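Local coordinates for uncharacterized protein YhfS (Escherichia coli, PDB 4J8L), which is of unknown function but carries pyridoxal phosphate bound covalently to a lysine and may have cysteine synthase activity, at residues 145-150 / 324-329; 258-263 / 279-284. One frame throughout, in Å; residues are numbered along the deposited sequence. Where two conformers were deposited one is given.

Contact 1: 145-150 / 324-329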
loop_
_atom_site.group_PDB
_atom_site.type_symbol
_atom_site.label_atom_id
_atom_site.label_comp_id
_atom_site.label_asym_id
_atom_site.label_seq_id
_atom_site.Cartn_x
_atom_site.Cartn_y
_atom_site.Cartn_z
ATOM N N GLN A 145 -4.538 -6.958 -7.690
ATOM C CA GLN A 145 -5.416 -6.145 -8.526
ATOM C C GLN A 145 -6.694 -6.877 -8.905
ATOM O O GLN A 145 -7.684 -6.258 -9.302
ATOM C CB GLN A 145 -4.677 -5.740 -9.798
ATOM C CG GLN A 145 -3.486 -4.833 -9.530
ATOM C CD GLN A 145 -2.503 -4.851 -10.676
ATOM O OE1 GLN A 145 -1.536 -5.612 -10.655
ATOM N NE2 GLN A 145 -2.751 -4.023 -11.693
ATOM N N GLN A 146 -6.664 -8.200 -8.789
ATOM C CA GLN A 146 -7.819 -9.023 -9.098
ATOM C C GLN A 146 -7.645 -10.332 -8.341
ATOM O O GLN A 146 -6.511 -10.707 -8.023
ATOM C CB GLN A 146 -7.911 -9.251 -10.607
ATOM C CG GLN A 146 -6.699 -9.915 -11.201
ATOM C CD GLN A 146 -6.691 -9.855 -12.710
ATOM O OE1 GLN A 146 -7.627 -9.349 -13.328
ATOM N NE2 GLN A 146 -5.625 -10.368 -13.315
ATOM N N PRO A 147 -8.757 -11.012 -8.017
ATOM C CA PRO A 147 -8.732 -12.183 -7.128
ATOM C C PRO A 147 -7.780 -13.284 -7.578
ATOM O O PRO A 147 -7.173 -13.951 -6.741
ATOM C CB PRO A 147 -10.172 -12.699 -7.192
ATOM C CG PRO A 147 -10.981 -11.518 -7.541
ATOM C CD PRO A 147 -10.131 -10.676 -8.439
ATOM N N GLN A 148 -7.652 -13.467 -8.887
ATOM C CA GLN A 148 -6.840 -14.550 -9.430
ATOM C C GLN A 148 -5.332 -14.294 -9.408
ATOM O O GLN A 148 -4.559 -15.196 -9.726
ATOM C CB GLN A 148 -7.267 -14.870 -10.864
ATOM C CG GLN A 148 -7.080 -13.713 -11.831
ATOM C CD GLN A 148 -8.357 -12.918 -12.040
ATOM O OE1 GLN A 148 -9.044 -12.554 -11.080
ATOM N NE2 GLN A 148 -8.692 -12.658 -13.304
ATOM N N ASP A 149 -4.909 -13.082 -9.051
ATOM C CA ASP A 149 -3.478 -12.775 -9.045
ATOM C C ASP A 149 -2.751 -13.485 -7.905
ATOM O O ASP A 149 -3.091 -13.320 -6.728
ATOM C CB ASP A 149 -3.227 -11.268 -8.974
ATOM C CG ASP A 149 -3.517 -10.562 -10.285
ATOM O OD1 ASP A 149 -3.669 -11.250 -11.326
ATOM O OD2 ASP A 149 -3.590 -9.313 -10.271
ATOM N N SER A 150 -1.735 -14.261 -8.264
ATOM C CA SER A 150 -1.054 -15.124 -7.310
ATOM C C SER A 150 0.452 -15.011 -7.425
ATOM O O SER A 150 1.180 -15.747 -6.770
ATOM C CB SER A 150 -1.453 -16.581 -7.548
ATOM O OG SER A 150 -1.035 -17.014 -8.833
ATOM N N GLY A 324 -14.611 -0.886 -7.433
ATOM C CA GLY A 324 -15.108 -0.612 -8.769
ATOM C C GLY A 324 -14.792 -1.708 -9.763
ATOM O O GLY A 324 -15.677 -2.168 -10.491
ATOM N N THR A 325 -13.531 -2.127 -9.807
ATOM C CA THR A 325 -13.107 -3.140 -10.771
ATOM C C THR A 325 -13.817 -4.467 -10.534
ATOM O O THR A 325 -14.200 -5.150 -11.490
ATOM C CB THR A 325 -11.579 -3.373 -10.733
ATOM O OG1 THR A 325 -11.184 -3.713 -9.398
ATOM C CG2 THR A 325 -10.851 -2.119 -11.169
ATOM N N PHE A 326 -14.001 -4.826 -9.266
ATOM C CA PHE A 326 -14.681 -6.074 -8.950
ATOM C C PHE A 326 -16.151 -6.011 -9.352
ATOM O O PHE A 326 -16.681 -6.956 -9.925
ATOM C CB PHE A 326 -14.563 -6.430 -7.468
ATOM C CG PHE A 326 -15.054 -7.815 -7.146
ATOM C CD1 PHE A 326 -14.223 -8.910 -7.303
ATOM C CD2 PHE A 326 -16.349 -8.020 -6.701
ATOM C CE1 PHE A 326 -14.673 -10.189 -7.018
ATOM C CE2 PHE A 326 -16.804 -9.292 -6.414
ATOM C CZ PHE A 326 -15.969 -10.378 -6.571
ATOM N N ARG A 327 -16.800 -4.895 -9.037
ATOM C CA ARG A 327 -18.198 -4.710 -9.423
ATOM C C ARG A 327 -18.391 -4.722 -10.937
ATOM O O ARG A 327 -19.396 -5.234 -11.438
ATOM C CB ARG A 327 -18.749 -3.432 -8.797
ATOM C CG ARG A 327 -18.877 -3.552 -7.294
ATOM C CD ARG A 327 -19.602 -2.379 -6.684
ATOM N NE ARG A 327 -18.761 -1.194 -6.620
ATOM C CZ ARG A 327 -19.088 -0.024 -7.154
ATOM N NH1 ARG A 327 -20.245 0.110 -7.793
ATOM N NH2 ARG A 327 -18.260 1.009 -7.044
ATOM N N GLN A 328 -17.424 -4.176 -11.670
ATOM C CA GLN A 328 -17.469 -4.219 -13.126
ATOM C C GLN A 328 -17.432 -5.659 -13.630
ATOM O O GLN A 328 -18.154 -6.030 -14.561
ATOM C CB GLN A 328 -16.298 -3.440 -13.725
ATOM C CG GLN A 328 -16.347 -1.938 -13.492
ATOM C CD GLN A 328 -15.307 -1.197 -14.312
ATOM O OE1 GLN A 328 -15.178 -1.422 -15.518
ATOM N NE2 GLN A 328 -14.553 -0.315 -13.661
ATOM N N ALA A 329 -16.592 -6.471 -13.001
ATOM C CA ALA A 329 -16.404 -7.854 -13.423
ATOM C C ALA A 329 -17.549 -8.747 -12.954
ATOM O O ALA A 329 -17.860 -9.757 -13.587
ATOM C CB ALA A 329 -15.073 -8.382 -12.906
HETATM O O HOH W 1 -10.990 -6.921 -8.494
#

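Contact 2: 258-263 / 279-284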
loop_
_atom_site.group_PDB
_atom_site.type_symbol
_atom_site.label_atom_id
_atom_site.label_comp_id
_atom_site.label_asym_id
_atom_site.label_seq_id
_atom_site.Cartn_x
_atom_site.Cartn_y
_atom_site.Cartn_z
ATOM N N ALA A 258 -12.576 -17.186 10.713
ATOM C CA ALA A 258 -12.875 -18.493 11.295
ATOM C C ALA A 258 -14.271 -18.536 11.917
ATOM O O ALA A 258 -15.009 -19.511 11.737
ATOM C CB ALA A 258 -11.816 -18.879 12.327
ATOM N N LEU A 259 -14.626 -17.486 12.649
ATOM C CA LEU A 259 -15.945 -17.409 13.271
ATOM C C LEU A 259 -17.058 -17.418 12.222
ATOM O O LEU A 259 -18.053 -18.127 12.377
ATOM C CB LEU A 259 -16.055 -16.169 14.161
ATOM C CG LEU A 259 -15.246 -16.201 15.462
ATOM C CD1 LEU A 259 -15.113 -14.802 16.052
ATOM C CD2 LEU A 259 -15.903 -17.155 16.451
ATOM N N LEU A 260 -16.886 -16.645 11.153
ATOM C CA LEU A 260 -17.890 -16.595 10.095
ATOM C C LEU A 260 -18.000 -17.935 9.383
ATOM O O LEU A 260 -19.101 -18.408 9.104
ATOM C CB LEU A 260 -17.568 -15.494 9.087
ATOM C CG LEU A 260 -17.725 -14.074 9.623
ATOM C CD1 LEU A 260 -17.226 -13.042 8.613
ATOM C CD2 LEU A 260 -19.181 -13.821 9.993
ATOM N N ASN A 261 -16.855 -18.546 9.095
ATOM C CA ASN A 261 -16.841 -19.863 8.461
ATOM C C ASN A 261 -17.443 -20.943 9.358
ATOM O O ASN A 261 -17.897 -21.983 8.875
ATOM C CB ASN A 261 -15.425 -20.253 8.037
ATOM C CG ASN A 261 -15.013 -19.608 6.728
ATOM O OD1 ASN A 261 -15.858 -19.159 5.957
ATOM N ND2 ASN A 261 -13.713 -19.565 6.469
ATOM N N GLY A 262 -17.435 -20.692 10.662
ATOM C CA GLY A 262 -17.998 -21.616 11.627
ATOM C C GLY A 262 -19.487 -21.423 11.820
ATOM O O GLY A 262 -20.117 -22.156 12.578
ATOM N N GLY A 263 -20.052 -20.432 11.139
ATOM C CA GLY A 263 -21.489 -20.221 11.155
ATOM C C GLY A 263 -21.995 -19.264 12.217
ATOM O O GLY A 263 -23.152 -19.345 12.620
ATOM N N LYS A 279 -5.517 -6.066 2.454
ATOM C CA LYS A 279 -6.015 -7.338 2.956
ATOM C C LYS A 279 -7.190 -7.086 3.904
ATOM O O LYS A 279 -7.040 -6.442 4.947
ATOM C CB LYS A 279 -4.881 -8.122 3.623
ATOM C CG LYS A 279 -5.166 -9.590 3.901
ATOM C CD LYS A 279 -3.875 -10.302 4.293
ATOM C CE LYS A 279 -4.134 -11.728 4.739
ATOM N NZ LYS A 279 -2.872 -12.423 5.161
ATOM N N VAL A 280 -8.364 -7.569 3.503
ATOM C CA VAL A 280 -9.627 -7.313 4.188
ATOM C C VAL A 280 -10.520 -8.547 4.081
ATOM O O VAL A 280 -10.168 -9.528 3.416
ATOM C CB VAL A 280 -10.400 -6.138 3.533
ATOM C CG1 VAL A 280 -9.620 -4.838 3.669
ATOM C CG2 VAL A 280 -10.696 -6.442 2.069
ATOM N N LEU A 281 -11.677 -8.501 4.733
ATOM C CA LEU A 281 -12.671 -9.555 4.580
ATOM C C LEU A 281 -13.707 -9.212 3.519
ATOM O O LEU A 281 -14.158 -8.068 3.415
ATOM C CB LEU A 281 -13.410 -9.823 5.896
ATOM C CG LEU A 281 -12.829 -10.982 6.699
ATOM C CD1 LEU A 281 -11.679 -10.480 7.548
ATOM C CD2 LEU A 281 -13.886 -11.679 7.534
ATOM N N ILE A 282 -14.082 -10.204 2.724
ATOM C CA ILE A 282 -15.225 -10.060 1.836
ATOM C C ILE A 282 -16.334 -10.958 2.342
ATOM O O ILE A 282 -16.177 -12.176 2.426
ATOM C CB ILE A 282 -14.882 -10.428 0.397
ATOM C CG1 ILE A 282 -13.878 -9.421 -0.156
ATOM C CG2 ILE A 282 -16.140 -10.448 -0.461
ATOM C CD1 ILE A 282 -13.067 -9.954 -1.275
ATOM N N VAL A 283 -17.456 -10.344 2.690
ATOM C CA VAL A 283 -18.561 -11.068 3.304
ATOM C C VAL A 283 -19.779 -11.032 2.398
ATOM O O VAL A 283 -20.245 -9.959 2.025
ATOM C CB VAL A 283 -18.922 -10.458 4.653
ATOM C CG1 VAL A 283 -20.061 -11.219 5.292
ATOM C CG2 VAL A 283 -17.695 -10.470 5.581
ATOM N N GLU A 284 -20.279 -12.214 2.044
ATOM C CA GLU A 284 -21.427 -12.344 1.153
ATOM C C GLU A 284 -22.608 -12.902 1.929
ATOM O O GLU A 284 -22.460 -13.853 2.694
ATOM C CB GLU A 284 -21.089 -13.272 -0.019
ATOM C CG GLU A 284 -22.210 -13.444 -1.052
ATOM C CD GLU A 284 -22.014 -14.669 -1.922
ATOM O OE1 GLU A 284 -21.355 -15.629 -1.464
ATOM O OE2 GLU A 284 -22.532 -14.683 -3.060
#

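Contact 1: 145-150 / 324-329
The type I beta turn from Q146 to D149, in the loop after strand 137-141, meets the short helix 324-329 through P147 and F326, a small contact between the two domains of this pyridoxal phosphate protein. P147 occupies the second position of the turn, within the aminotransferase-family part of the chain; F326 belongs to the C-terminal family part. The ring carbon CG of P147 reaches the rim of the phenyl ring, 4.0 Å from CE1 of F326 and 4.2 Å from its CD1. It lies near the ring plane, making this an edge contact and not a stack on a face. With CG anti to the backbone N (chi1 -171°), the phenyl ring is carried over to the turn, where its CE1/CD1 edge meets the proline. Beside this apolar touch, one water spans the gap weakly, 3.5 Å from O of Q145 and 3.3 Å from OG1 of T325, and this water too sits at the phenyl edge.

The turn is braced from within. Its backbone closes through N of D149 to O of Q146 (3.0 Å), and NE2 of Q146 donates almost straight to OD1 of D149 at 2.9 Å. The acceptor lies close to the amide plane of Q146, whereas the donor comes to the syn side of OD1, tilted 31° out of the carboxylate plane. H96 and N121 also bond OD1, so three donors grip this one oxygen and help fix the carboxylate's rotation. NE2 of Q145 bonds O of P99, its amide end leading away from helix 324-329. The turn sits in the loop from strand 137-141 to helix 153-162, with Q145 and Q146 packed on H96 of strand 92-96, while T325 touches P99 and helix 324-329 follows strand 318-320 of the small antiparallel sheet.

Contact 2: 258-263 / 279-284
L260 has its CG anti to its own carbonyl carbon (chi1 -69°), and V283 has CG1 anti to its backbone N (chi1 -180°), which puts CG2 anti to the carbonyl carbon; these choices bring the two side chains together at about a right angle. L281 meets L260 obliquely with its CD2 methyl. A single methyl of the helix residue, CD1 of L260, does all the touching: it lies 3.8 Å from CD2 of L281 and 4.0 Å from CG2 of V283. All three residues are buried, and the contact is wholly apolar, one leucine branch meeting two residues spaced two apart on a strand.

L260 stands in the last turn of helix 229-261, which ends in a Schellman motif at G263, where phi is positive; one of the two bonds back into the last turn runs from N of G263 to O of L260, 3.0 Å. V265, in the loop beyond, also packs on L260, while S253 and L256, earlier on the same helix, meet L281. Strand 279-285 is an inner strand, hydrogen-bonded to 268-275 and 337-341. A helix laid by its C-terminal end on an antiparallel sheet is consistent with the alpha/beta small domain of fold type I pyridoxal phosphate enzymes.

Overall arrangement
Contact 1 joins segments 174 residues apart and brings a loop of the large seven-stranded sheet region against the C-terminal part; contact 2 closes over 16 residues inside that C-terminal part and is nested within the loop of contact 1. Their centres lie about 18 Å apart, with nearest atoms about 6 Å apart and no touch. The four-stranded antiparallel sheet links them: strand 279-285 belongs to contact 2, and strand 318-320, at one edge of the sheet, leads to helix 324-329 of contact 1. Contact 2 thus lies within the C-terminal region, between its sheet and helix 229-261, whereas helix 324-329 is where this region touches the loop of the larger sheet.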